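Long-range contact in Endoglucanase(Endo-1,4-beta-glucanase)protein (Pseudomonas stutzeri, PDB 4LX4), which probably hydrolyses O-glycosidic bonds, in the manner of a cellulase with a TIM-barrel fold: residues 16-21 against 53-58. Sequence-based numbering, arbitrary orientation.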
ATOM      1  N   VAL A  16       2.143  -7.855  -3.007  1.00  6.10           N
ATOM      2  CA  VAL A  16       2.457  -8.078  -1.612  1.00  6.81           C
ATOM      3  C   VAL A  16       3.076  -6.823  -1.031  1.00  6.19           C
ATOM      4  O   VAL A  16       3.849  -6.153  -1.696  1.00  6.88           O
ATOM      5  CB  VAL A  16       3.415  -9.296  -1.444  1.00  7.01           C
ATOM      6  CG1 VAL A  16       4.636  -9.132  -2.310  1.00  8.09           C
ATOM      7  CG2 VAL A  16       3.817  -9.455   0.009  1.00  9.26           C
ATOM      8  N   ASN A  17       2.706  -6.512   0.205  1.00  7.07           N
ATOM      9  CA  ASN A  17       3.386  -5.503   0.991  1.00  7.33           C
ATOM     10  C   ASN A  17       4.711  -6.088   1.485  1.00  7.51           C
ATOM     11  O   ASN A  17       4.737  -7.213   1.974  1.00  6.72           O
ATOM     12  CB  ASN A  17       2.506  -5.073   2.184  1.00  7.37           C
ATOM     13  CG  ASN A  17       1.360  -4.158   1.773  1.00  7.66           C
ATOM     14  OD1 ASN A  17       1.514  -2.938   1.710  1.00  7.95           O
ATOM     15  ND2 ASN A  17       0.207  -4.747   1.485  1.00  6.86           N
ATOM     16  N   ILE A  18       5.805  -5.342   1.328  1.00  7.23           N
ATOM     17  CA  ILE A  18       7.126  -5.812   1.755  1.00  6.97           C
ATOM     18  C   ILE A  18       7.709  -4.977   2.906  1.00  7.76           C
ATOM     19  O   ILE A  18       7.842  -3.748   2.815  1.00  7.74           O
ATOM     20  CB  ILE A  18       8.112  -5.877   0.570  1.00  7.23           C
ATOM     21  CG1 ILE A  18       7.673  -6.965  -0.423  1.00  7.93           C
ATOM     22  CG2 ILE A  18       9.539  -6.119   1.050  1.00  7.91           C
ATOM     23  CD1 ILE A  18       7.648  -8.391   0.124  1.00  8.18           C
ATOM     24  N   SER A  19       8.022  -5.666   3.999  1.00  6.56           N
ATOM     25  CA  SER A  19       8.626  -5.065   5.182  1.00  7.89           C
ATOM     26  C   SER A  19      10.086  -4.678   4.930  1.00  7.02           C
ATOM     27  O   SER A  19      10.640  -5.073   3.909  1.00  8.12           O
ATOM     28  CB  SER A  19       8.530  -6.050   6.333  1.00  7.22           C
ATOM     29  OG  SER A  19       9.140  -7.258   5.969  1.00  7.44           O
ATOM     30  N   GLY A  20      10.709  -3.915   5.842  1.00  6.92           N
ATOM     31  CA  GLY A  20      10.077  -3.427   7.068  1.00  7.57           C
ATOM     32  C   GLY A  20      10.577  -2.052   7.493  1.00  8.55           C
ATOM     33  O   GLY A  20      10.945  -1.831   8.655  1.00  8.21           O
ATOM     34  N   ALA A  21      10.597  -1.113   6.547  1.00  8.56           N
ATOM     35  CA  ALA A  21      11.189   0.208   6.773  1.00  6.89           C
ATOM     36  C   ALA A  21      10.304   1.119   7.638  1.00  6.72           C
ATOM     37  O   ALA A  21      10.766   2.143   8.149  1.00  7.93           O
ATOM     38  CB  ALA A  21      11.518   0.879   5.428  1.00  7.41           C
ATOM     39  N   ARG A  53       4.667  -9.516  -9.307  1.00  7.69           N
ATOM     40  CA  ARG A  53       5.438  -8.422  -9.895  1.00  7.96           C
ATOM     41  C   ARG A  53       5.039  -7.061  -9.306  1.00  7.55           C
ATOM     42  O   ARG A  53       5.532  -6.026  -9.736  1.00  8.63           O
ATOM     43  CB  ARG A  53       5.190  -8.397 -11.402  1.00  7.79           C
ATOM     44  CG  ARG A  53       5.718  -9.600 -12.163  1.00 10.99           C
ATOM     45  CD  ARG A  53       5.544  -9.363 -13.662  1.00 13.63           C
ATOM     46  NE  ARG A  53       6.159 -10.392 -14.494  1.00 19.65           N
ATOM     47  CZ  ARG A  53       7.325 -10.263 -15.113  1.00 17.12           C
ATOM     48  NH1 ARG A  53       8.041  -9.151 -14.990  1.00 17.07           N
ATOM     49  NH2 ARG A  53       7.781 -11.263 -15.849  1.00 20.45           N
ATOM     50  N   LEU A  54       4.112  -7.076  -8.352  1.00  7.96           N
ATOM     51  CA  LEU A  54       3.588  -5.854  -7.746  1.00  9.05           C
ATOM     52  C   LEU A  54       3.945  -5.786  -6.257  1.00  7.33           C
ATOM     53  O   LEU A  54       3.659  -6.706  -5.503  1.00  7.60           O
ATOM     54  CB  LEU A  54       2.068  -5.792  -7.923  1.00  9.91           C
ATOM     55  CG  LEU A  54       1.364  -4.555  -7.345  1.00  7.98           C
ATOM     56  CD1 LEU A  54       1.773  -3.285  -8.085  1.00  8.44           C
ATOM     57  CD2 LEU A  54      -0.171  -4.713  -7.313  1.00  8.10           C
ATOM     58  N   ILE A  55       4.593  -4.707  -5.845  1.00  6.65           N
ATOM     59  CA  ILE A  55       5.035  -4.575  -4.468  1.00  7.54           C
ATOM     60  C   ILE A  55       4.620  -3.207  -3.927  1.00  8.84           C
ATOM     61  O   ILE A  55       4.804  -2.177  -4.595  1.00  8.66           O
ATOM     62  CB  ILE A  55       6.571  -4.717  -4.356  1.00  8.25           C
ATOM     63  CG1 ILE A  55       7.048  -6.078  -4.881  1.00  8.14           C
ATOM     64  CG2 ILE A  55       7.056  -4.436  -2.926  1.00  8.47           C
ATOM     65  CD1 ILE A  55       6.332  -7.290  -4.258  1.00 10.81           C
ATOM     66  N   ARG A  56       4.047  -3.203  -2.727  1.00  7.54           N
ATOM     67  CA  ARG A  56       3.838  -1.962  -1.987  1.00  6.71           C
ATOM     68  C   ARG A  56       4.891  -1.918  -0.878  1.00  7.55           C
ATOM     69  O   ARG A  56       5.032  -2.882  -0.127  1.00  5.48           O
ATOM     70  CB  ARG A  56       2.434  -1.944  -1.389  1.00  6.07           C
ATOM     71  CG  ARG A  56       2.026  -0.636  -0.680  1.00  5.79           C
ATOM     72  CD  ARG A  56       0.552  -0.700  -0.260  1.00  5.97           C
ATOM     73  NE  ARG A  56       0.066   0.478   0.474  1.00  7.77           N
ATOM     74  CZ  ARG A  56      -0.173   0.529   1.785  1.00  6.94           C
ATOM     75  NH1 ARG A  56       0.054  -0.524   2.566  1.00  6.45           N
ATOM     76  NH2 ARG A  56      -0.628   1.652   2.329  1.00  6.22           N
ATOM     77  N   PHE A  57       5.648  -0.822  -0.803  1.00  7.08           N
ATOM     78  CA  PHE A  57       6.742  -0.713   0.166  1.00  6.31           C
ATOM     79  C   PHE A  57       6.636   0.470   1.134  1.00  7.09           C
ATOM     80  O   PHE A  57       7.005   1.601   0.795  1.00  6.10           O
ATOM     81  CB  PHE A  57       8.097  -0.693  -0.529  1.00  5.69           C
ATOM     82  CG  PHE A  57       9.246  -0.804   0.428  1.00  5.36           C
ATOM     83  CD1 PHE A  57       9.550  -2.018   1.031  1.00  6.19           C
ATOM     84  CD2 PHE A  57      10.005   0.318   0.751  1.00  5.79           C
ATOM     85  CE1 PHE A  57      10.601  -2.116   1.948  1.00  6.26           C
ATOM     86  CE2 PHE A  57      11.056   0.233   1.658  1.00  7.28           C
ATOM     87  CZ  PHE A  57      11.365  -0.985   2.247  1.00  5.93           C
ATOM     88  N   PRO A  58       6.175   0.186   2.365  1.00  5.19           N
ATOM     89  CA  PRO A  58       6.112   1.178   3.445  1.00  6.53           C
ATOM     90  C   PRO A  58       7.468   1.718   3.902  1.00  6.76           C
ATOM     91  O   PRO A  58       8.436   0.974   4.076  1.00  7.17           O
ATOM     92  CB  PRO A  58       5.450   0.410   4.591  1.00  8.34           C
ATOM     93  CG  PRO A  58       4.649  -0.673   3.902  1.00  7.92           C
ATOM     94  CD  PRO A  58       5.475  -1.067   2.714  1.00  5.83           C
TER
HETATM   95  O   HOH W   1       8.437  -1.582   4.360  1.00  6.21           O
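NH1 of R56 is shared by two acceptors: it gives a nearly straight hydrogen bond (165°) to OD1 of N17 at 2.9 Å and a salt bridge to E252. NE pairs with D140 and E204, and NH2 with E175 and N143. OD1 lies at the edge of the guanidinium, close to its plane, but the amide itself stands almost perpendicular, 85° away. With CG anti to the backbone N (chi1 -175°) and the chain extended from CG to NE, R56 runs alongside N17. An asparagine suits its place by facing two ways, since its ND2 donates to the backbone oxygens of Y282 and G251. The parallel strands 14-18 and 54-59 are joined by V16 N to L54 O (3.1 Å), R56 N to V16 O (3.1 Å) and I18 N to R56 O (3.0 Å), and helix 41-49 completes the beta-alpha-beta crossover. Away from the charges, I18 CG1 packs on I55 CG2 at 3.6 Å, with Y47 against I18. Past the strand end, the small methyl of A21 meets F57 CZ obliquely, CB to CZ 3.7 Å. One water bridges I18 O, A21 N and P58 O, satisfying polar backbone atoms where direct strand pairing has stopped. N17 thus adds a neutral acceptor to an arginine otherwise bound largely by carboxylates; partners on all three nitrogens hold its guanidinium against rotation, near a bound TRS that may mark a pocket.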